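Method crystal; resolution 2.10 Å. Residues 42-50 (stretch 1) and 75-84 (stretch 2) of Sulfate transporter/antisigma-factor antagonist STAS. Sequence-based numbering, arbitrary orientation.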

# COMPACT_ATOMS: atom_id res chain seq x y z
N ALA A 42 16.13 6.01 12.70
CA ALA A 42 16.14 5.67 14.12
C ALA A 42 15.69 4.21 14.40
O ALA A 42 15.67 3.78 15.53
CB ALA A 42 15.23 6.63 14.91
N MSE A 43 15.31 3.45 13.37
CA MSE A 43 14.82 2.10 13.60
C MSE A 43 15.93 1.05 13.59
O MSE A 43 15.65 -0.13 13.46
CB MSE A 43 13.80 1.75 12.52
CG MSE A 43 12.49 2.55 12.57
SE MSE A 43 11.47 2.45 14.17
CE MSE A 43 11.90 4.19 14.96
N GLN A 44 17.19 1.44 13.62
CA GLN A 44 18.27 0.45 13.58
C GLN A 44 18.79 0.23 15.02
O GLN A 44 18.16 0.65 15.97
CB GLN A 44 19.29 0.87 12.52
CG GLN A 44 18.64 0.80 11.03
CD GLN A 44 18.06 -0.62 10.66
OE1 GLN A 44 16.88 -0.78 10.23
NE2 GLN A 44 18.89 -1.66 10.87
N GLY A 45 19.84 -0.51 15.25
CA GLY A 45 20.21 -0.77 16.65
C GLY A 45 20.40 -2.24 16.89
O GLY A 45 19.83 -3.06 16.20
N ALA A 46 21.23 -2.56 17.87
CA ALA A 46 21.45 -3.94 18.24
C ALA A 46 20.15 -4.56 18.71
O ALA A 46 19.37 -3.91 19.40
CB ALA A 46 22.53 -4.05 19.35
N GLN A 47 19.91 -5.79 18.25
CA GLN A 47 18.88 -6.72 18.75
C GLN A 47 18.98 -6.90 20.27
O GLN A 47 20.08 -7.01 20.80
CB GLN A 47 19.08 -8.11 18.11
CG GLN A 47 18.30 -8.42 16.78
CD GLN A 47 18.55 -7.46 15.62
OE1 GLN A 47 18.53 -6.24 15.79
NE2 GLN A 47 18.71 -8.01 14.42
N PRO A 48 17.85 -6.89 21.00
CA PRO A 48 16.48 -6.56 20.61
C PRO A 48 16.27 -5.04 20.56
O PRO A 48 16.68 -4.34 21.46
CB PRO A 48 15.67 -7.15 21.76
CG PRO A 48 16.54 -6.88 22.96
CD PRO A 48 17.97 -6.97 22.47
N ARG A 49 15.62 -4.55 19.52
CA ARG A 49 15.34 -3.14 19.40
C ARG A 49 14.03 -2.84 20.07
O ARG A 49 13.02 -3.52 19.82
CB ARG A 49 15.22 -2.74 17.93
CG ARG A 49 16.55 -2.63 17.22
CD ARG A 49 16.40 -2.50 15.69
NE ARG A 49 16.19 -3.80 15.11
CZ ARG A 49 16.08 -4.05 13.81
NH1 ARG A 49 16.14 -3.06 12.92
NH2 ARG A 49 15.92 -5.29 13.42
N LYS A 50 14.03 -1.76 20.84
CA LYS A 50 12.87 -1.32 21.55
C LYS A 50 12.66 0.16 21.19
O LYS A 50 13.61 0.97 21.29
CB LYS A 50 13.13 -1.50 23.06
CG LYS A 50 13.10 -2.96 23.50
CD LYS A 50 13.47 -3.14 24.94
CE LYS A 50 13.30 -4.59 25.34
NZ LYS A 50 13.52 -4.85 26.79
N ARG A 75 10.46 -2.75 10.34
CA ARG A 75 11.90 -2.78 10.43
C ARG A 75 12.36 -3.43 11.73
O ARG A 75 13.41 -4.06 11.75
CB ARG A 75 12.51 -1.37 10.28
CG ARG A 75 12.67 -0.99 8.82
CD ARG A 75 12.65 0.49 8.63
NE ARG A 75 12.93 0.88 7.26
CZ ARG A 75 12.03 0.87 6.28
NH1 ARG A 75 10.79 0.48 6.52
NH2 ARG A 75 12.36 1.27 5.09
N ILE A 76 11.62 -3.27 12.80
CA ILE A 76 12.08 -3.87 14.05
C ILE A 76 11.36 -5.17 14.46
O ILE A 76 11.87 -5.90 15.30
CB ILE A 76 12.07 -2.85 15.17
CG1 ILE A 76 10.73 -2.69 15.77
CG2 ILE A 76 12.62 -1.41 14.73
CD1 ILE A 76 10.83 -1.85 16.97
N LYS A 77 10.23 -5.50 13.83
CA LYS A 77 9.37 -6.59 14.32
C LYS A 77 9.98 -7.98 14.25
O LYS A 77 9.52 -8.86 14.97
CB LYS A 77 8.02 -6.61 13.61
CG LYS A 77 8.04 -7.21 12.22
CD LYS A 77 6.65 -7.23 11.59
CE LYS A 77 6.54 -8.32 10.52
NZ LYS A 77 5.96 -9.58 11.13
N GLU A 78 10.99 -8.24 13.43
CA GLU A 78 11.50 -9.62 13.47
C GLU A 78 12.44 -9.95 14.66
O GLU A 78 12.82 -11.11 14.84
CB GLU A 78 12.08 -10.07 12.13
CG GLU A 78 11.02 -10.21 10.99
CD GLU A 78 9.80 -11.08 11.36
OE1 GLU A 78 9.99 -12.28 11.70
OE2 GLU A 78 8.66 -10.55 11.30
N ASP A 79 12.80 -8.95 15.48
CA ASP A 79 13.56 -9.25 16.68
C ASP A 79 12.67 -10.00 17.68
O ASP A 79 11.57 -9.55 17.98
CB ASP A 79 14.06 -7.95 17.33
CG ASP A 79 14.94 -7.14 16.43
OD1 ASP A 79 15.24 -7.57 15.29
OD2 ASP A 79 15.31 -6.05 16.86
N GLN A 80 13.13 -11.12 18.21
CA GLN A 80 12.28 -11.90 19.10
C GLN A 80 11.79 -11.13 20.34
O GLN A 80 10.64 -11.31 20.77
CB GLN A 80 12.97 -13.19 19.57
CG GLN A 80 12.80 -14.34 18.59
CD GLN A 80 13.79 -15.47 18.86
OE1 GLN A 80 13.46 -16.47 19.52
NE2 GLN A 80 15.02 -15.30 18.38
N GLN A 81 12.66 -10.31 20.92
CA GLN A 81 12.22 -9.50 22.05
C GLN A 81 12.13 -8.01 21.71
O GLN A 81 12.15 -7.18 22.58
CB GLN A 81 13.07 -9.78 23.30
CG GLN A 81 12.74 -11.15 23.93
CD GLN A 81 13.98 -11.88 24.42
OE1 GLN A 81 15.03 -11.86 23.74
NE2 GLN A 81 13.88 -12.53 25.59
N GLY A 82 12.00 -7.70 20.43
CA GLY A 82 11.76 -6.34 19.95
C GLY A 82 10.45 -5.81 20.52
O GLY A 82 9.62 -6.59 20.96
N VAL A 83 10.28 -4.49 20.58
CA VAL A 83 9.04 -3.93 21.09
C VAL A 83 8.84 -2.61 20.42
O VAL A 83 9.76 -1.80 20.37
CB VAL A 83 9.06 -3.65 22.64
CG1 VAL A 83 7.77 -2.94 23.08
CG2 VAL A 83 9.32 -4.92 23.45
N PHE A 84 7.64 -2.39 19.92
CA PHE A 84 7.28 -1.13 19.29
C PHE A 84 6.04 -0.67 20.05
O PHE A 84 4.98 -1.32 19.95
CB PHE A 84 6.94 -1.36 17.80
CG PHE A 84 6.73 -0.08 17.02
CD1 PHE A 84 5.50 0.50 16.97
CD2 PHE A 84 7.75 0.48 16.28
CE1 PHE A 84 5.27 1.68 16.26
CE2 PHE A 84 7.56 1.65 15.57
CZ PHE A 84 6.30 2.25 15.56
O HOH W 1 15.51 -3.60 9.59

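The polar centre of this contact is a single pair, Arg-49 and Asp-79. The guanidinium meets the carboxylate side by side in a salt bridge, Arg-49 NE to Asp-79 OD2 at 3.0 Å and Arg-49 NH2 to Asp-79 OD1 at 3.0 Å, and both hydrogen bonds are close to straight. Asp-79 OD2 also accepts from the backbone, Arg-49 N, at 3.1 Å, so the aspartate binds main chain and side chain of the same residue. The arginine's CA-to-CB bond points sideways, but its m, t, m chain brings the head beside the carboxylate. Its remaining nitrogen, NH1, donates to Met-43 O at 3.0 Å, tying stretch 1 to itself, while Ile-76 CA and Arg-75 O lie over one face of the guanidinium. Asp-79 is buried, its charge matched by this partner.

Backbone pairing comes at a parallel bridge between Lys-50 and Val-83. Val-83 N donates to Arg-49 O at 3.0 Å; the same oxygen receives a CA-H...O contact from Gly-82 CA at 3.1 Å. Lys-50 CA adds another to Val-83 O at 3.4 Å. Glycine suits position 82, since a CB there would be crowded by Asp-79 CB. Two type I turns, Ile-76 to Asp-79 and Asp-79 to Gly-82, share the aspartate and lead the chain into the strand.

Apolar packing adds a second kind of contact. Selenomethionine Met-43, buried, sets its CB 4.0 Å from Ile-76 CG2 and its SE 4.2 Å from Phe-84 CE2, at the ring edge. Beside the bridge, Pro-48, after a cis peptide bond, rests CB 4.0 Å from Gln-81 CB, and the aliphatic part of Lys-50 lies along Val-83, CG to CB 4.2 Å.

One water bridges the stretches, donating to Gln-44 OE1 at 3.2 Å and Arg-75 O at 3.0 Å.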